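Local structure of substrate-binding protein (Synechococcus sp., 6WPN) at residues T142-L147 against L260-A265; F267-Q272 against A362-A367. The protein probably binds a sugar or oligosaccharide in the periplasm of a marine cyanobacterium, as the solute-binding component of a transport system. All coordinates share one frame; numbering follows the deposited sequence. Where two conformers were deposited one is given.

Contact 1 of 2, residues T142-L147 against L260-A265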
ATOM      1  N   THR A 142      -0.660  -3.314  -5.910  1.00 38.46           N
ATOM      2  CA  THR A 142      -0.362  -4.481  -5.095  1.00 44.47           C
ATOM      3  C   THR A 142      -1.560  -4.817  -4.227  1.00 49.23           C
ATOM      4  O   THR A 142      -2.152  -3.925  -3.609  1.00 43.38           O
ATOM      5  CB  THR A 142       0.848  -4.250  -4.174  1.00 56.69           C
ATOM      6  OG1 THR A 142       0.508  -3.267  -3.191  1.00 62.58           O
ATOM      7  CG2 THR A 142       2.033  -3.729  -4.945  1.00 59.53           C
ATOM      8  N   VAL A 143      -1.944  -6.086  -4.226  1.00 48.03           N
ATOM      9  CA  VAL A 143      -2.898  -6.626  -3.267  1.00 47.28           C
ATOM     10  C   VAL A 143      -2.095  -7.485  -2.300  1.00 43.90           C
ATOM     11  O   VAL A 143      -1.573  -8.539  -2.685  1.00 50.14           O
ATOM     12  CB  VAL A 143      -4.004  -7.437  -3.953  1.00 43.05           C
ATOM     13  CG1 VAL A 143      -4.962  -7.995  -2.920  1.00 47.23           C
ATOM     14  CG2 VAL A 143      -4.738  -6.568  -4.967  1.00 43.15           C
ATOM     15  N   ARG A 144      -1.991  -7.051  -1.050  1.00 39.45           N
ATOM     16  CA  ARG A 144      -1.232  -7.799  -0.055  1.00 47.14           C
ATOM     17  C   ARG A 144      -2.039  -8.975   0.478  1.00 45.27           C
ATOM     18  O   ARG A 144      -3.245  -8.868   0.719  1.00 47.09           O
ATOM     19  CB  ARG A 144      -0.782  -6.893   1.090  1.00 51.01           C
ATOM     20  CG  ARG A 144      -1.887  -6.363   1.960  1.00 58.99           C
ATOM     21  CD  ARG A 144      -1.315  -5.559   3.110  1.00 64.17           C
ATOM     22  NE  ARG A 144      -2.384  -4.940   3.880  1.00 77.28           N
ATOM     23  CZ  ARG A 144      -2.832  -3.706   3.675  1.00 84.68           C
ATOM     24  NH1 ARG A 144      -2.288  -2.949   2.730  1.00 87.00           N
ATOM     25  NH2 ARG A 144      -3.818  -3.224   4.423  1.00 89.50           N
ATOM     26  N   LEU A 145      -1.374 -10.113   0.624  1.00 42.23           N
ATOM     27  CA  LEU A 145      -1.997 -11.327   1.122  1.00 42.17           C
ATOM     28  C   LEU A 145      -1.611 -11.565   2.581  1.00 42.54           C
ATOM     29  O   LEU A 145      -0.886 -10.786   3.201  1.00 44.71           O
ATOM     30  CB  LEU A 145      -1.594 -12.516   0.253  1.00 43.22           C
ATOM     31  CG  LEU A 145      -1.743 -12.328  -1.258  1.00 45.56           C
ATOM     32  CD1 LEU A 145      -1.055 -13.462  -1.990  1.00 37.38           C
ATOM     33  CD2 LEU A 145      -3.207 -12.229  -1.655  1.00 38.34           C
ATOM     34  N   SER A 146      -2.124 -12.658   3.139  1.00 44.80           N
ATOM     35  CA  SER A 146      -1.719 -13.144   4.455  1.00 42.04           C
ATOM     36  C   SER A 146      -0.740 -14.294   4.254  1.00 35.15           C
ATOM     37  O   SER A 146      -1.132 -15.372   3.800  1.00 35.42           O
ATOM     38  CB  SER A 146      -2.923 -13.594   5.281  1.00 39.67           C
ATOM     39  OG  SER A 146      -3.742 -12.497   5.641  1.00 45.51           O
ATOM     40  N   LEU A 147       0.537 -14.052   4.537  1.00 34.84           N
ATOM     41  CA  LEU A 147       1.525 -15.127   4.546  1.00 34.80           C
ATOM     42  C   LEU A 147       1.472 -15.833   5.897  1.00 34.80           C
ATOM     43  O   LEU A 147       1.816 -15.245   6.926  1.00 34.93           O
ATOM     44  CB  LEU A 147       2.915 -14.576   4.254  1.00 36.34           C
ATOM     45  CG  LEU A 147       3.032 -13.818   2.928  1.00 44.07           C
ATOM     46  CD1 LEU A 147       4.467 -13.376   2.677  1.00 39.12           C
ATOM     47  CD2 LEU A 147       2.519 -14.663   1.773  1.00 35.41           C
ATOM     48  N   LEU A 260       1.450 -14.848  11.161  1.00 35.60           N
ATOM     49  CA  LEU A 260       0.840 -14.261   9.976  1.00 36.82           C
ATOM     50  C   LEU A 260       1.552 -12.956   9.651  1.00 45.85           C
ATOM     51  O   LEU A 260       1.723 -12.105  10.526  1.00 51.45           O
ATOM     52  CB  LEU A 260      -0.662 -14.016  10.182  1.00 35.14           C
ATOM     53  CG  LEU A 260      -1.486 -13.524   8.983  1.00 34.90           C
ATOM     54  CD1 LEU A 260      -2.935 -13.976   9.103  1.00 30.88           C
ATOM     55  CD2 LEU A 260      -1.435 -12.010   8.858  1.00 39.19           C
ATOM     56  N   LEU A 261       1.925 -12.792   8.386  1.00 44.09           N
ATOM     57  CA  LEU A 261       2.596 -11.594   7.896  1.00 38.59           C
ATOM     58  C   LEU A 261       1.799 -11.043   6.723  1.00 39.02           C
ATOM     59  O   LEU A 261       1.603 -11.741   5.724  1.00 41.22           O
ATOM     60  CB  LEU A 261       4.033 -11.912   7.470  1.00 29.96           C
ATOM     61  CG  LEU A 261       4.838 -10.792   6.808  1.00 38.21           C
ATOM     62  CD1 LEU A 261       5.225  -9.706   7.806  1.00 27.82           C
ATOM     63  CD2 LEU A 261       6.068 -11.359   6.121  1.00 31.43           C
ATOM     64  N   ALA A 262       1.331  -9.806   6.840  1.00 44.40           N
ATOM     65  CA  ALA A 262       0.605  -9.165   5.745  1.00 45.46           C
ATOM     66  C   ALA A 262       1.617  -8.699   4.707  1.00 42.08           C
ATOM     67  O   ALA A 262       2.310  -7.702   4.904  1.00 44.76           O
ATOM     68  CB  ALA A 262      -0.238  -8.003   6.262  1.00 35.48           C
ATOM     69  N   SER A 263       1.710  -9.419   3.591  1.00 43.75           N
ATOM     70  CA  SER A 263       2.713  -9.105   2.583  1.00 50.46           C
ATOM     71  C   SER A 263       2.287  -9.693   1.239  1.00 56.12           C
ATOM     72  O   SER A 263       1.366 -10.510   1.151  1.00 51.51           O
ATOM     73  CB  SER A 263       4.096  -9.613   3.014  1.00 52.01           C
ATOM     74  OG  SER A 263       5.108  -9.245   2.093  1.00 63.29           O
ATOM     75  N   GLY A 264       2.967  -9.240   0.187  1.00 62.41           N
ATOM     76  CA  GLY A 264       2.681  -9.649  -1.171  1.00 61.94           C
ATOM     77  C   GLY A 264       3.515 -10.829  -1.641  1.00 52.63           C
ATOM     78  O   GLY A 264       4.249 -11.467  -0.883  1.00 55.82           O
ATOM     79  N   ALA A 265       3.378 -11.123  -2.938  1.00 49.07           N
ATOM     80  CA  ALA A 265       4.093 -12.241  -3.549  1.00 41.64           C
ATOM     81  C   ALA A 265       5.580 -11.953  -3.714  1.00 47.41           C
ATOM     82  O   ALA A 265       6.396 -12.886  -3.638  1.00 47.42           O
ATOM     83  CB  ALA A 265       3.477 -12.578  -4.907  1.00 38.53           C
TER
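Leu145, Ser146 and Leu147 pair antiparallel with Ser263, Ala262 and Leu261, in the mixed sheet of a bacterial extracellular solute-binding protein; the axes of strands 145-147 and 260-263 run at 145° to each other. Four backbone bonds join them in two reciprocal pairs. Leu147 N reaches Leu261 O at 2.8 Å and Leu261 N returns to Leu147 O. At the other end Leu145 N gives to Ser263 O and Ser263 N to Leu145 O; both bonds are bent, and in the first the donor also stands well above the carbonyl plane, 50° out of it. Beyond it the pairing stops at Gly264. The CA-H groups of Ala262 and Leu260 add contacts to Leu145 O and Leu147 O.

The apolar contacts fall on two faces. On the face bearing Leu145, Leu147, Leu261 and Ser263, Leu147 places CD1 3.8 Å from Ser263 CB and more loosely by Leu261 CD2; Tyr253 of helix 246-254 touches both leucines. On the other face Leu260 lays its branched end against Ser146, CD1 coming 3.8 Å from Ser146 CB, while Ser146 OG bonds to Pro286 O.

Arg144 is the charged member. Its CG sits between the backbone N and carbonyl carbon (chi1 67°), and the chain runs extended as far as NE; NH2 then meets Glu198 OE1 in a salt bridge. On the way, Arg144 CD passes 4.1 Å from Ala262 CB.

Contact 2 of 2, residues F267-Q272 against A362-A367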
ATOM      1  N   PHE A 267       7.712 -10.280  -1.836  1.00 43.92           N
ATOM      2  CA  PHE A 267       8.480 -10.545  -0.637  1.00 47.59           C
ATOM      3  C   PHE A 267       8.586 -12.034  -0.341  1.00 49.28           C
ATOM      4  O   PHE A 267       9.518 -12.457   0.352  1.00 46.53           O
ATOM      5  CB  PHE A 267       7.868  -9.816   0.551  1.00 54.37           C
ATOM      6  CG  PHE A 267       8.633 -10.013   1.803  1.00 70.56           C
ATOM      7  CD1 PHE A 267       9.942  -9.579   1.889  1.00 79.81           C
ATOM      8  CD2 PHE A 267       8.067 -10.662   2.882  1.00 85.36           C
ATOM      9  CE1 PHE A 267      10.671  -9.773   3.036  1.00 92.44           C
ATOM     10  CE2 PHE A 267       8.792 -10.851   4.040  1.00 96.89           C
ATOM     11  CZ  PHE A 267      10.095 -10.418   4.111  1.00 98.89           C
ATOM     12  N   LEU A 268       7.664 -12.841  -0.871  1.00 47.16           N
ATOM     13  CA  LEU A 268       7.739 -14.280  -0.659  1.00 41.03           C
ATOM     14  C   LEU A 268       8.997 -14.878  -1.278  1.00 47.61           C
ATOM     15  O   LEU A 268       9.557 -15.835  -0.731  1.00 54.07           O
ATOM     16  CB  LEU A 268       6.477 -14.952  -1.204  1.00 41.55           C
ATOM     17  CG  LEU A 268       6.242 -16.435  -0.902  1.00 49.85           C
ATOM     18  CD1 LEU A 268       6.536 -16.774   0.555  1.00 44.79           C
ATOM     19  CD2 LEU A 268       4.811 -16.804  -1.262  1.00 51.13           C
ATOM     20  N   ARG A 269       9.467 -14.330  -2.403  0.52 52.35           N
ATOM     21  CA  ARG A 269      10.673 -14.874  -3.026  0.52 51.85           C
ATOM     22  C   ARG A 269      11.911 -14.581  -2.187  0.52 55.61           C
ATOM     23  O   ARG A 269      12.829 -15.408  -2.117  0.52 64.70           O
ATOM     24  CB  ARG A 269      10.841 -14.326  -4.445  0.52 50.91           C
ATOM     25  CG  ARG A 269      12.058 -14.884  -5.192  0.52 55.05           C
ATOM     26  CD  ARG A 269      11.838 -16.317  -5.701  0.52 57.13           C
ATOM     27  NE  ARG A 269      11.105 -16.356  -6.968  0.52 55.09           N
ATOM     28  CZ  ARG A 269      10.756 -17.470  -7.607  0.52 53.25           C
ATOM     29  NH1 ARG A 269      11.065 -18.658  -7.102  0.52 38.11           N
ATOM     30  NH2 ARG A 269      10.091 -17.399  -8.753  0.52 37.75           N
ATOM     31  N   SER A 270      11.963 -13.414  -1.539  1.00 51.24           N
ATOM     32  CA  SER A 270      13.094 -13.126  -0.665  1.00 51.19           C
ATOM     33  C   SER A 270      13.027 -13.949   0.615  1.00 44.99           C
ATOM     34  O   SER A 270      14.070 -14.299   1.178  1.00 49.51           O
ATOM     35  CB  SER A 270      13.166 -11.631  -0.351  1.00 46.09           C
ATOM     36  OG  SER A 270      11.941 -11.163   0.172  1.00 61.21           O
ATOM     37  N   ILE A 271      11.821 -14.283   1.079  1.00 43.26           N
ATOM     38  CA  ILE A 271      11.693 -15.236   2.178  1.00 51.74           C
ATOM     39  C   ILE A 271      12.250 -16.589   1.759  1.00 60.29           C
ATOM     40  O   ILE A 271      12.932 -17.267   2.538  1.00 59.80           O
ATOM     41  CB  ILE A 271      10.223 -15.357   2.622  1.00 60.04           C
ATOM     42  CG1 ILE A 271       9.730 -14.053   3.238  1.00 65.94           C
ATOM     43  CG2 ILE A 271      10.044 -16.508   3.606  1.00 59.91           C
ATOM     44  CD1 ILE A 271       8.273 -14.121   3.663  1.00 70.24           C
ATOM     45  N   GLN A 272      11.948 -17.012   0.527  1.00 60.10           N
ATOM     46  CA  GLN A 272      12.444 -18.293   0.041  1.00 54.74           C
ATOM     47  C   GLN A 272      13.962 -18.342   0.086  1.00 62.87           C
ATOM     48  O   GLN A 272      14.546 -19.354   0.487  1.00 78.75           O
ATOM     49  CB  GLN A 272      11.950 -18.552  -1.383  1.00 43.60           C
ATOM     50  CG  GLN A 272      10.478 -18.901  -1.481  1.00 46.78           C
ATOM     51  CD  GLN A 272      10.012 -19.081  -2.914  1.00 46.04           C
ATOM     52  OE1 GLN A 272      10.784 -18.922  -3.857  1.00 52.91           O
ATOM     53  NE2 GLN A 272       8.747 -19.437  -3.080  1.00 50.99           N
ATOM     54  N   ALA A 362       6.062 -22.881  -7.583  1.00 51.95           N
ATOM     55  CA  ALA A 362       4.639 -23.131  -7.386  1.00 46.95           C
ATOM     56  C   ALA A 362       4.078 -22.248  -6.279  1.00 51.21           C
ATOM     57  O   ALA A 362       2.977 -21.701  -6.413  1.00 46.52           O
ATOM     58  CB  ALA A 362       4.402 -24.609  -7.078  1.00 41.18           C
ATOM     59  N   GLN A 363       4.827 -22.093  -5.185  1.00 44.12           N
ATOM     60  CA  GLN A 363       4.409 -21.198  -4.112  1.00 46.11           C
ATOM     61  C   GLN A 363       4.269 -19.763  -4.610  1.00 40.41           C
ATOM     62  O   GLN A 363       3.282 -19.084  -4.301  1.00 41.29           O
ATOM     63  CB  GLN A 363       5.410 -21.275  -2.960  1.00 44.46           C
ATOM     64  CG  GLN A 363       5.000 -20.513  -1.715  1.00 34.22           C
ATOM     65  CD  GLN A 363       6.022 -20.653  -0.608  1.00 45.77           C
ATOM     66  OE1 GLN A 363       7.216 -20.454  -0.827  1.00 42.33           O
ATOM     67  NE2 GLN A 363       5.563 -21.020   0.582  1.00 34.65           N
ATOM     68  N   ILE A 364       5.248 -19.285  -5.386  1.00 41.41           N
ATOM     69  CA  ILE A 364       5.196 -17.919  -5.908  1.00 40.08           C
ATOM     70  C   ILE A 364       4.019 -17.761  -6.858  1.00 37.86           C
ATOM     71  O   ILE A 364       3.347 -16.722  -6.881  1.00 43.88           O
ATOM     72  CB  ILE A 364       6.524 -17.553  -6.601  1.00 45.75           C
ATOM     73  CG1 ILE A 364       7.671 -17.510  -5.591  1.00 40.38           C
ATOM     74  CG2 ILE A 364       6.399 -16.231  -7.343  1.00 48.31           C
ATOM     75  CD1 ILE A 364       7.388 -16.653  -4.384  1.00 48.21           C
ATOM     76  N   ARG A 365       3.753 -18.793  -7.656  1.00 45.71           N
ATOM     77  CA  ARG A 365       2.610 -18.759  -8.555  1.00 42.72           C
ATOM     78  C   ARG A 365       1.302 -18.728  -7.771  1.00 43.21           C
ATOM     79  O   ARG A 365       0.378 -17.989  -8.130  1.00 40.25           O
ATOM     80  CB  ARG A 365       2.679 -19.962  -9.500  1.00 46.84           C
ATOM     81  CG  ARG A 365       1.619 -20.017 -10.581  1.00 42.28           C
ATOM     82  CD  ARG A 365       0.437 -20.841 -10.136  1.00 44.30           C
ATOM     83  NE  ARG A 365      -0.457 -21.143 -11.247  1.00 67.74           N
ATOM     84  CZ  ARG A 365      -0.619 -22.357 -11.763  1.00 71.91           C
ATOM     85  NH1 ARG A 365       0.057 -23.385 -11.258  1.00 76.11           N
ATOM     86  NH2 ARG A 365      -1.463 -22.543 -12.773  1.00 69.48           N
ATOM     87  N   ASP A 366       1.215 -19.512  -6.687  1.00 36.08           N
ATOM     88  CA  ASP A 366       0.019 -19.505  -5.847  1.00 39.63           C
ATOM     89  C   ASP A 366      -0.243 -18.124  -5.261  1.00 45.67           C
ATOM     90  O   ASP A 366      -1.398 -17.689  -5.164  1.00 48.74           O
ATOM     91  CB  ASP A 366       0.144 -20.524  -4.712  1.00 41.63           C
ATOM     92  CG  ASP A 366       0.240 -21.957  -5.204  1.00 55.51           C
ATOM     93  OD1 ASP A 366      -0.203 -22.240  -6.343  1.00 61.33           O
ATOM     94  OD2 ASP A 366       0.749 -22.806  -4.435  1.00 54.41           O
ATOM     95  N   ALA A 367       0.815 -17.427  -4.842  1.00 37.60           N
ATOM     96  CA  ALA A 367       0.631 -16.112  -4.243  1.00 32.56           C
ATOM     97  C   ALA A 367       0.197 -15.091  -5.287  1.00 39.07           C
ATOM     98  O   ALA A 367      -0.748 -14.327  -5.061  1.00 41.75           O
ATOM     99  CB  ALA A 367       1.919 -15.673  -3.549  1.00 31.85           C
TER
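Helices 267-272 and 362-367 run nearly antiparallel, their axes at 159° and 10.0 Å apart at closest approach, with Leu268 opposite Ile364. Leu268, its CG anti to the backbone N (chi1 -171°), sets CG 3.7 Å from Ile364 CD1; of its two methyls, CD2 packs against Gln363 CG and Ala367 CB, and CD1 lies 4.0 Å from Gln363 OE1.

A polar link follows one turn on. The extended side chains of Gln272 and Gln363 slide past each other in opposite directions with their amides nearly coplanar, and Gln272 NE2 donates to Gln363 OE1 at 2.9 Å, on a lone pair in the carbonyl plane. Gln272 NE2 also bonds to Ala360 O, and Gln363 NE2 to Ala279 O, which ties both amides down. Replacing Gln272 with a leucine would probably leave Gln363 OE1 and Ala360 O without this shared donor.

In the Arg269 conformer given, one of two, Ile364 CG1 lies 3.7 Å above the guanidinium plane, over its centre, and Arg269 NH1 makes a weak bond to Gln272 OE1. Pro284 of strand 282-285 touches both Leu268 and Ala367: an antiparallel helix pair packed on a sheet strand, an alpha/beta arrangement.

Overall arrangement
After the N-terminal strands and helices the chain lays down strand 137-149, then passes through five helices before strand 260-263 returns to pair with it; contact 1 closes that loop of 112 residues. Helix 265-274 follows almost at once and waits through 89 more residues, including strands 282-285 and 295-303, until helix 359-374 packs on it and closes contact 2. The two loops therefore lie in series, neither nested nor crossed. Their centres are about 10 Å apart and they touch: Leu261 meets the Phe267 ring, and Ala265 and Leu145 both pack against Ala367. Through these touches the helix pair of contact 2 lies against the strand pair of contact 1.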